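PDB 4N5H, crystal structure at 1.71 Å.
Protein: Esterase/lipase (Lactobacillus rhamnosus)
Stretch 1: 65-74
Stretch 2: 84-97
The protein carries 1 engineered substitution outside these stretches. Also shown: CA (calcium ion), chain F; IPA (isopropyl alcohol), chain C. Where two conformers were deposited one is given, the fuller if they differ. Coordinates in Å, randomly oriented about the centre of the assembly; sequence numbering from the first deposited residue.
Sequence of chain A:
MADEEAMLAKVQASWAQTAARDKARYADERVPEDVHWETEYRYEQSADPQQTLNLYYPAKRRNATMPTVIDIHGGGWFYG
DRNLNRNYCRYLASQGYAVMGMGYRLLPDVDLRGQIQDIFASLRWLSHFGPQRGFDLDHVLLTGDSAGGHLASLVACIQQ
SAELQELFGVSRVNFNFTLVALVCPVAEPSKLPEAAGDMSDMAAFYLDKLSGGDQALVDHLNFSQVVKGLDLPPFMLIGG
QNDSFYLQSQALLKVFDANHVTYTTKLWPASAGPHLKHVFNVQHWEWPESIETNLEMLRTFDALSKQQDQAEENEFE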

# COMPACT_ATOMS: atom_id res chain seq x y z
N THR A 65 15.76 24.00 17.00
CA THR A 65 14.99 23.34 18.06
C THR A 65 13.59 23.88 18.00
O THR A 65 13.41 25.01 17.63
CB THR A 65 15.61 23.43 19.50
OG1 THR A 65 15.53 24.75 20.02
CG2 THR A 65 17.09 22.96 19.40
N MET A 66 12.61 23.04 18.34
CA MET A 66 11.22 23.37 18.36
C MET A 66 10.61 22.98 19.71
O MET A 66 11.10 22.07 20.35
CB MET A 66 10.53 22.56 17.26
CG MET A 66 11.06 23.05 15.90
SD MET A 66 10.55 21.86 14.70
CE MET A 66 11.73 20.70 14.94
N PRO A 67 9.57 23.69 20.19
CA PRO A 67 8.92 23.30 21.39
C PRO A 67 8.47 21.82 21.32
O PRO A 67 8.10 21.35 20.22
CB PRO A 67 7.77 24.29 21.55
CG PRO A 67 8.18 25.46 20.68
CD PRO A 67 8.92 24.84 19.54
N THR A 68 8.45 21.20 22.47
CA THR A 68 8.23 19.77 22.58
C THR A 68 6.81 19.39 22.92
O THR A 68 6.20 19.98 23.85
CB THR A 68 9.18 19.22 23.63
OG1 THR A 68 10.56 19.35 23.18
CG2 THR A 68 8.94 17.72 23.92
N VAL A 69 6.29 18.34 22.28
CA VAL A 69 5.08 17.73 22.74
C VAL A 69 5.45 16.24 23.01
O VAL A 69 6.12 15.58 22.15
CB VAL A 69 3.99 17.76 21.68
CG1 VAL A 69 2.74 17.10 22.22
CG2 VAL A 69 3.66 19.21 21.25
N ILE A 70 4.97 15.72 24.15
CA ILE A 70 5.17 14.32 24.51
C ILE A 70 3.77 13.72 24.71
O ILE A 70 2.92 14.24 25.47
CB ILE A 70 5.89 14.22 25.81
CG1 ILE A 70 7.30 14.77 25.66
CG2 ILE A 70 5.97 12.75 26.25
CD1 ILE A 70 8.09 14.92 26.92
N ASP A 71 3.49 12.71 23.89
CA ASP A 71 2.20 12.04 23.84
C ASP A 71 2.20 10.63 24.45
O ASP A 71 3.05 9.79 24.12
CB ASP A 71 1.75 11.89 22.38
CG ASP A 71 0.33 11.40 22.28
OD1 ASP A 71 -0.52 12.01 22.91
OD2 ASP A 71 0.05 10.37 21.57
N ILE A 72 1.22 10.42 25.32
CA ILE A 72 0.99 9.11 25.97
C ILE A 72 -0.34 8.60 25.45
O ILE A 72 -1.43 9.09 25.79
CB ILE A 72 0.94 9.20 27.48
CG1 ILE A 72 2.18 9.88 28.02
CG2 ILE A 72 0.73 7.79 28.08
CD1 ILE A 72 2.08 10.18 29.53
N HIS A 73 -0.29 7.54 24.67
CA HIS A 73 -1.48 6.96 24.05
C HIS A 73 -2.37 6.23 25.02
O HIS A 73 -1.92 5.87 26.13
CB HIS A 73 -1.08 6.02 22.89
CG HIS A 73 -0.53 4.72 23.35
ND1 HIS A 73 -1.37 3.69 23.80
CD2 HIS A 73 0.75 4.29 23.50
CE1 HIS A 73 -0.60 2.67 24.17
NE2 HIS A 73 0.66 2.98 23.94
N GLY A 74 -3.62 6.06 24.62
CA GLY A 74 -4.60 5.32 25.36
C GLY A 74 -4.77 3.88 24.89
O GLY A 74 -3.87 3.31 24.25
N LEU A 84 -0.00 3.87 17.56
CA LEU A 84 -1.44 4.06 17.64
C LEU A 84 -1.90 5.45 17.31
O LEU A 84 -2.88 5.62 16.57
CB LEU A 84 -2.00 3.60 18.99
CG LEU A 84 -3.48 3.74 19.23
CD1 LEU A 84 -4.22 2.80 18.25
CD2 LEU A 84 -3.84 3.28 20.64
N ASN A 85 -1.22 6.46 17.90
CA ASN A 85 -1.57 7.86 17.67
C ASN A 85 -0.70 8.54 16.66
O ASN A 85 -0.50 9.76 16.69
CB ASN A 85 -1.47 8.61 19.05
CG ASN A 85 -2.59 8.24 20.02
OD1 ASN A 85 -3.48 7.45 19.73
ND2 ASN A 85 -2.51 8.84 21.20
N ARG A 86 -0.19 7.78 15.68
CA ARG A 86 0.71 8.39 14.74
C ARG A 86 0.15 9.58 13.96
O ARG A 86 0.87 10.57 13.77
CB ARG A 86 1.34 7.38 13.83
CG ARG A 86 0.39 6.76 12.86
CD ARG A 86 1.07 5.49 12.27
NE ARG A 86 0.19 4.70 11.42
CZ ARG A 86 -0.62 3.74 11.83
NH1 ARG A 86 -0.72 3.44 13.09
NH2 ARG A 86 -1.34 3.08 10.93
N ASN A 87 -1.12 9.52 13.52
CA ASN A 87 -1.65 10.64 12.70
C ASN A 87 -1.82 11.89 13.56
O ASN A 87 -1.48 12.96 13.11
CB ASN A 87 -2.96 10.27 12.04
CG ASN A 87 -2.70 9.44 10.77
OD1 ASN A 87 -1.52 9.21 10.33
ND2 ASN A 87 -3.78 9.00 10.17
N TYR A 88 -2.27 11.72 14.78
CA TYR A 88 -2.39 12.86 15.70
C TYR A 88 -1.03 13.46 15.98
O TYR A 88 -0.86 14.69 15.91
CB TYR A 88 -3.01 12.38 17.00
CG TYR A 88 -3.08 13.34 18.17
CD1 TYR A 88 -2.30 13.14 19.28
CD2 TYR A 88 -3.94 14.43 18.16
CE1 TYR A 88 -2.37 13.96 20.38
CE2 TYR A 88 -4.04 15.25 19.26
CZ TYR A 88 -3.31 14.99 20.40
OH TYR A 88 -3.39 15.75 21.54
N CYS A 89 -0.04 12.62 16.25
CA CYS A 89 1.33 13.11 16.45
C CYS A 89 1.87 13.82 15.23
O CYS A 89 2.53 14.86 15.36
CB CYS A 89 2.25 12.00 16.91
SG CYS A 89 1.95 11.42 18.62
N ARG A 90 1.67 13.26 14.03
CA ARG A 90 2.13 13.95 12.82
C ARG A 90 1.46 15.31 12.69
O ARG A 90 2.09 16.32 12.30
CB ARG A 90 1.76 13.13 11.58
CG ARG A 90 2.53 11.83 11.40
CD ARG A 90 1.87 10.91 10.36
NE ARG A 90 2.76 9.78 10.12
CZ ARG A 90 2.34 8.51 9.83
NH1 ARG A 90 1.08 8.18 9.66
NH2 ARG A 90 3.23 7.56 9.65
N TYR A 91 0.16 15.36 12.98
CA TYR A 91 -0.53 16.65 12.91
C TYR A 91 0.16 17.69 13.81
O TYR A 91 0.47 18.82 13.41
CB TYR A 91 -2.05 16.62 13.20
CG TYR A 91 -2.58 18.01 13.15
CD1 TYR A 91 -2.76 18.67 11.90
CD2 TYR A 91 -2.87 18.72 14.32
CE1 TYR A 91 -3.16 19.98 11.87
CE2 TYR A 91 -3.27 20.05 14.24
CZ TYR A 91 -3.39 20.65 13.03
OH TYR A 91 -3.84 21.97 12.93
N LEU A 92 0.36 17.32 15.05
CA LEU A 92 0.98 18.29 15.95
C LEU A 92 2.35 18.71 15.44
O LEU A 92 2.69 19.89 15.45
CB LEU A 92 1.03 17.72 17.36
CG LEU A 92 -0.26 17.29 18.01
CD1 LEU A 92 -0.01 16.64 19.35
CD2 LEU A 92 -1.21 18.52 18.08
N ALA A 93 3.17 17.76 14.99
CA ALA A 93 4.50 18.07 14.45
C ALA A 93 4.43 19.01 13.24
O ALA A 93 5.26 19.92 13.12
CB ALA A 93 5.24 16.76 14.03
N SER A 94 3.42 18.83 12.42
CA SER A 94 3.27 19.64 11.21
C SER A 94 3.05 21.13 11.54
O SER A 94 3.29 21.98 10.66
CB SER A 94 2.09 19.15 10.32
OG SER A 94 0.82 19.55 10.84
N GLN A 95 2.62 21.42 12.73
CA GLN A 95 2.40 22.78 13.25
C GLN A 95 3.67 23.42 13.78
O GLN A 95 3.58 24.61 14.21
CB GLN A 95 1.25 22.79 14.23
CG GLN A 95 -0.08 22.34 13.68
CD GLN A 95 -0.41 23.07 12.39
OE1 GLN A 95 -0.70 24.26 12.43
NE2 GLN A 95 -0.38 22.38 11.28
N GLY A 96 4.81 22.77 13.71
CA GLY A 96 6.07 23.31 14.11
C GLY A 96 6.62 22.85 15.45
O GLY A 96 7.26 23.63 16.22
N TYR A 97 6.28 21.62 15.83
CA TYR A 97 6.61 21.07 17.13
C TYR A 97 7.42 19.77 16.94
O TYR A 97 7.22 19.05 15.98
CB TYR A 97 5.36 20.71 17.97
CG TYR A 97 4.59 21.97 18.33
CD1 TYR A 97 3.72 22.49 17.38
CD2 TYR A 97 4.86 22.72 19.47
CE1 TYR A 97 3.12 23.73 17.57
CE2 TYR A 97 4.21 23.96 19.70
CZ TYR A 97 3.34 24.44 18.75
OH TYR A 97 2.66 25.66 18.96
CA CA F . 14.38 26.84 19.49
C1 IPA C . -3.20 0.60 12.16
C2 IPA C . -3.30 0.60 13.71
C3 IPA C . -3.01 -0.84 14.07
O2 IPA C . -2.23 1.45 14.29
O HOH W 1 -4.94 6.57 21.92
O HOH W 2 15.73 26.95 21.73
O HOH W 3 12.13 26.55 20.62
O HOH W 4 12.47 27.98 18.47

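Strand 66-72 and helix 86-94 run nearly antiparallel, at 167°, and their axes approach to 9.9 Å. At one end Met66 and Pro67 meet Gly96 and Tyr97, after the helix. At the other, His73 and Gly74 meet Leu84 and Asn85, before it.

Val69 and Asp71 point toward the second stretch, while Thr68, Ile70 and Ile72 point away and take no part. Val69 is the bump in the middle. Its two methyls part: CG1 sits 4.0 Å from Leu92 CD1, and CG2 sits 4.0 Å from Tyr97 CB. The branched side chain thus fills the hollow between the helix and the segment that follows it.

That segment turns at Gly96, which has positive phi. A CB there would jam against the carbonyl oxygen of Gln95, so glycine suits the turn. The Gly96 carbonyl O meets Met66 CB at 3.6 Å. Tyr97 has the largest covered area. Its CA-to-CB bond points away overall, but CB still touches Val69, and ring atom CD2 meets Pro67. Pro67 CB touches Tyr97 CD2 at 3.9 Å, a purely apolar contact. Pro67 O approaches Tyr97 CA at 3.4 Å, a CA-H...O contact.

The polar part lies at the other end. Asp71 reaches into a pocket made by Asn85, Tyr88 and Cys89. Asn85 ND2 donates a hydrogen bond to Asp71 OD2 at 3.0 Å, nearly straight at 165°. The other oxygen, Asp71 OD1, lies at the edge of the Tyr88 ring, 3.7 Å from Tyr88 CE1.

Asn85 precedes the helix, but its side chain does not cap it. Its OD1 accepts from water 1 at 2.8 Å, and that water accepts from Gly74 N at 3.0 Å, bridging the stretches. Leu84 CD2 packs 3.6 Å from Gly74 O and 4.0 Å from His73 ND1. His73 ND1 donates to Gly74 O at 2.6 Å. This bond lies within the first stretch, beside Leu84 CD2.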